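Local coordinates for periplasmic binding protein (Veillonella parvula, PDB 4OVK), which probably binds a small solute outside the cytoplasmic membrane and delivers it to an ABC transporter for uptake, at residues E164-Q169 with D299-Y304. Residues are numbered along the deposited sequence; the frame is centred on the assembly and turned at random.
Sequences EAYFKQ and DTFNDY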
ATOM      1  N   GLU A 164     -11.375  -5.446  -8.982  1.00 19.11           N
ATOM      2  CA  GLU A 164     -11.867  -4.233  -9.644  1.00 20.02           C
ATOM      3  C   GLU A 164     -13.234  -4.480 -10.289  1.00 19.83           C
ATOM      4  O   GLU A 164     -14.155  -3.689 -10.112  1.00 22.39           O
ATOM      5  CB  GLU A 164     -10.857  -3.736 -10.689  1.00 23.75           C
ATOM      6  CG  GLU A 164      -9.685  -3.000 -10.063  1.00 30.62           C
ATOM      7  CD  GLU A 164      -8.542  -2.745 -11.029  1.00 42.06           C
ATOM      8  OE1 GLU A 164      -8.752  -2.874 -12.261  1.00 52.19           O
ATOM      9  OE2 GLU A 164      -7.427  -2.408 -10.550  1.00 56.31           O
ATOM     10  N   ALA A 165     -13.368  -5.588 -11.012  1.00 19.39           N
ATOM     11  CA  ALA A 165     -14.635  -5.926 -11.666  1.00 22.30           C
ATOM     12  C   ALA A 165     -15.741  -6.131 -10.638  1.00 21.89           C
ATOM     13  O   ALA A 165     -16.865  -5.702 -10.861  1.00 21.90           O
ATOM     14  CB  ALA A 165     -14.490  -7.170 -12.529  1.00 23.30           C
ATOM     15  N   TYR A 166     -15.423  -6.789  -9.524  1.00 21.41           N
ATOM     16  CA  TYR A 166     -16.410  -6.987  -8.445  1.00 20.20           C
ATOM     17  C   TYR A 166     -16.936  -5.651  -7.910  1.00 18.85           C
ATOM     18  O   TYR A 166     -18.140  -5.446  -7.805  1.00 20.28           O
ATOM     19  CB  TYR A 166     -15.809  -7.833  -7.324  1.00 19.97           C
ATOM     20  CG  TYR A 166     -16.614  -7.861  -6.040  1.00 17.82           C
ATOM     21  CD1 TYR A 166     -17.663  -8.756  -5.872  1.00 22.65           C
ATOM     22  CD2 TYR A 166     -16.326  -6.986  -4.999  1.00 19.66           C
ATOM     23  CE1 TYR A 166     -18.400  -8.786  -4.699  1.00 20.21           C
ATOM     24  CE2 TYR A 166     -17.054  -7.004  -3.824  1.00 18.84           C
ATOM     25  CZ  TYR A 166     -18.104  -7.907  -3.689  1.00 18.48           C
ATOM     26  OH  TYR A 166     -18.849  -7.947  -2.541  1.00 19.36           O
ATOM     27  N   PHE A 167     -16.036  -4.733  -7.594  1.00 17.93           N
ATOM     28  CA  PHE A 167     -16.455  -3.420  -7.097  1.00 19.10           C
ATOM     29  C   PHE A 167     -17.168  -2.574  -8.166  1.00 19.79           C
ATOM     30  O   PHE A 167     -18.094  -1.841  -7.843  1.00 21.94           O
ATOM     31  CB  PHE A 167     -15.285  -2.671  -6.442  1.00 21.31           C
ATOM     32  CG  PHE A 167     -14.952  -3.186  -5.066  1.00 19.52           C
ATOM     33  CD1 PHE A 167     -15.705  -2.792  -3.971  1.00 20.62           C
ATOM     34  CD2 PHE A 167     -13.926  -4.098  -4.872  1.00 19.65           C
ATOM     35  CE1 PHE A 167     -15.434  -3.279  -2.705  1.00 20.17           C
ATOM     36  CE2 PHE A 167     -13.649  -4.596  -3.609  1.00 20.52           C
ATOM     37  CZ  PHE A 167     -14.404  -4.188  -2.524  1.00 21.07           C
ATOM     38  N   LYS A 168     -16.777  -2.690  -9.436  1.00 21.60           N
ATOM     39  CA  LYS A 168     -17.506  -1.961 -10.483  1.00 24.89           C
ATOM     40  C   LYS A 168     -18.926  -2.486 -10.593  1.00 24.33           C
ATOM     41  O   LYS A 168     -19.860  -1.714 -10.819  1.00 25.28           O
ATOM     42  CB  LYS A 168     -16.827  -2.053 -11.856  1.00 28.46           C
ATOM     43  CG  LYS A 168     -15.438  -1.434 -11.926  1.00 34.82           C
ATOM     44  CD  LYS A 168     -15.454   0.085 -11.853  1.00 41.75           C
ATOM     45  CE  LYS A 168     -15.636   0.712 -13.221  1.00 48.42           C
ATOM     46  NZ  LYS A 168     -15.849   2.185 -13.139  1.00 53.39           N
ATOM     47  N   GLN A 169     -19.096  -3.797 -10.428  1.00 21.77           N
ATOM     48  CA  GLN A 169     -20.400  -4.411 -10.648  1.00 23.57           C
ATOM     49  C   GLN A 169     -21.299  -4.049  -9.474  1.00 22.18           C
ATOM     50  O   GLN A 169     -22.438  -3.712  -9.666  1.00 24.89           O
ATOM     51  CB  GLN A 169     -20.282  -5.930 -10.802  1.00 29.78           C
ATOM     52  CG  GLN A 169     -21.526  -6.617 -11.357  1.00 35.73           C
ATOM     53  CD  GLN A 169     -22.592  -6.881 -10.303  1.00 41.64           C
ATOM     54  OE1 GLN A 169     -22.290  -7.118  -9.125  1.00 45.38           O
ATOM     55  NE2 GLN A 169     -23.850  -6.845 -10.724  1.00 48.11           N
ATOM     56  N   ASP A 299     -24.340  -3.958   3.819  1.00 23.79           N
ATOM     57  CA  ASP A 299     -25.471  -4.633   3.192  1.00 27.69           C
ATOM     58  C   ASP A 299     -25.215  -4.944   1.714  1.00 25.60           C
ATOM     59  O   ASP A 299     -25.762  -5.907   1.186  1.00 29.80           O
ATOM     60  CB  ASP A 299     -26.770  -3.820   3.367  1.00 33.28           C
ATOM     61  CG  ASP A 299     -27.275  -3.809   4.815  1.00 41.89           C
ATOM     62  OD1 ASP A 299     -26.727  -4.553   5.660  1.00 42.16           O
ATOM     63  OD2 ASP A 299     -28.242  -3.065   5.110  1.00 47.95           O
ATOM     64  N   THR A 300     -24.386  -4.128   1.065  1.00 20.99           N
ATOM     65  CA  THR A 300     -23.965  -4.346  -0.315  1.00 21.05           C
ATOM     66  C   THR A 300     -22.831  -5.383  -0.384  1.00 19.14           C
ATOM     67  O   THR A 300     -22.863  -6.323  -1.190  1.00 22.26           O
ATOM     68  CB  THR A 300     -23.490  -3.011  -0.932  1.00 19.06           C
ATOM     69  OG1 THR A 300     -24.595  -2.092  -0.993  1.00 25.09           O
ATOM     70  CG2 THR A 300     -22.917  -3.210  -2.332  1.00 20.49           C
ATOM     71  N   PHE A 301     -21.831  -5.211   0.472  1.00 18.97           N
ATOM     72  CA  PHE A 301     -20.632  -6.045   0.431  1.00 17.07           C
ATOM     73  C   PHE A 301     -20.759  -7.206   1.430  1.00 18.07           C
ATOM     74  O   PHE A 301     -19.992  -7.329   2.380  1.00 19.50           O
ATOM     75  CB  PHE A 301     -19.414  -5.165   0.689  1.00 16.04           C
ATOM     76  CG  PHE A 301     -19.234  -4.087  -0.355  1.00 16.94           C
ATOM     77  CD1 PHE A 301     -18.917  -4.423  -1.662  1.00 17.08           C
ATOM     78  CD2 PHE A 301     -19.426  -2.748  -0.044  1.00 15.47           C
ATOM     79  CE1 PHE A 301     -18.757  -3.448  -2.626  1.00 17.20           C
ATOM     80  CE2 PHE A 301     -19.276  -1.767  -1.010  1.00 15.90           C
ATOM     81  CZ  PHE A 301     -18.944  -2.116  -2.302  1.00 17.13           C
ATOM     82  N   ASN A 302     -21.738  -8.066   1.186  1.00 22.37           N
ATOM     83  CA  ASN A 302     -22.120  -9.105   2.148  1.00 23.09           C
ATOM     84  C   ASN A 302     -21.895 -10.515   1.640  1.00 22.59           C
ATOM     85  O   ASN A 302     -22.483 -11.466   2.167  1.00 25.53           O
ATOM     86  CB  ASN A 302     -23.604  -8.951   2.509  1.00 27.71           C
ATOM     87  CG  ASN A 302     -24.517  -9.125   1.303  1.00 32.48           C
ATOM     88  OD1 ASN A 302     -24.055  -9.244   0.162  1.00 33.14           O
ATOM     89  ND2 ASN A 302     -25.811  -9.151   1.548  1.00 36.55           N
ATOM     90  N   ASP A 303     -21.054 -10.662   0.624  1.00 20.97           N
ATOM     91  CA  ASP A 303     -20.877 -11.954  -0.038  1.00 20.88           C
ATOM     92  C   ASP A 303     -19.420 -12.419  -0.044  1.00 19.85           C
ATOM     93  O   ASP A 303     -19.011 -13.220  -0.896  1.00 20.99           O
ATOM     94  CB  ASP A 303     -21.469 -11.905  -1.451  1.00 23.85           C
ATOM     95  CG  ASP A 303     -20.988 -10.715  -2.253  1.00 24.62           C
ATOM     96  OD1 ASP A 303     -20.063 -10.009  -1.810  1.00 27.74           O
ATOM     97  OD2 ASP A 303     -21.548 -10.478  -3.336  1.00 28.65           O
ATOM     98  N   TYR A 304     -18.657 -11.921   0.929  1.00 16.27           N
ATOM     99  CA  TYR A 304     -17.308 -12.398   1.218  1.00 15.97           C
ATOM    100  C   TYR A 304     -17.015 -12.293   2.705  1.00 14.45           C
ATOM    101  O   TYR A 304     -17.670 -11.533   3.439  1.00 17.00           O
ATOM    102  CB  TYR A 304     -16.245 -11.624   0.431  1.00 16.85           C
ATOM    103  CG  TYR A 304     -16.219 -10.141   0.692  1.00 16.73           C
ATOM    104  CD1 TYR A 304     -15.512  -9.607   1.767  1.00 17.45           C
ATOM    105  CD2 TYR A 304     -16.898  -9.256  -0.145  1.00 17.40           C
ATOM    106  CE1 TYR A 304     -15.493  -8.241   2.010  1.00 15.78           C
ATOM    107  CE2 TYR A 304     -16.869  -7.889   0.083  1.00 16.82           C
ATOM    108  CZ  TYR A 304     -16.167  -7.384   1.163  1.00 17.46           C
ATOM    109  OH  TYR A 304     -16.135  -6.023   1.380  1.00 17.83           O
TER
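Tyr166 and Asp303 meet at their tips. The tyrosine hydroxyl donates a short hydrogen bond, OH to OD1 of Asp303, 2.5 Å, and OD1 accepts it on its syn lone pair. Tyr166 CG is anti to the backbone N (chi1 168°), on the side of the helix that faces the loop. The ring and carboxylate planes are 51° apart. The hydroxyl also lies at the ring edges of Phe301 and Tyr304, with Tyr166 OH 3.3 Å from Tyr304 CE2. An alanine in place of Tyr166 would probably leave Asp303 OD1 without this donor and open a gap beside Phe301 and Tyr304. Phe301, the centre of an inverse gamma turn, touches both helix aromatics. Its CD1 is 3.8 Å from Tyr166 CE2, and its CE1 is 3.3 Å from Phe167 CE1. The two phenylalanine planes are 45° apart. Asp303 OD2 forms a salt bridge with Lys170. Tyr304 OH is hydrogen-bonded to Lys290 O. Helix 150-170 is the long helix that links the two lobes, each with a parallel sheet, as in binding proteins with a helical linker. The contact joins its C-terminal end to the loop between helices 285-296 and 306-318. Phe167 also packs on Met289 of helix 285-296 and Met204 of helix 197-204.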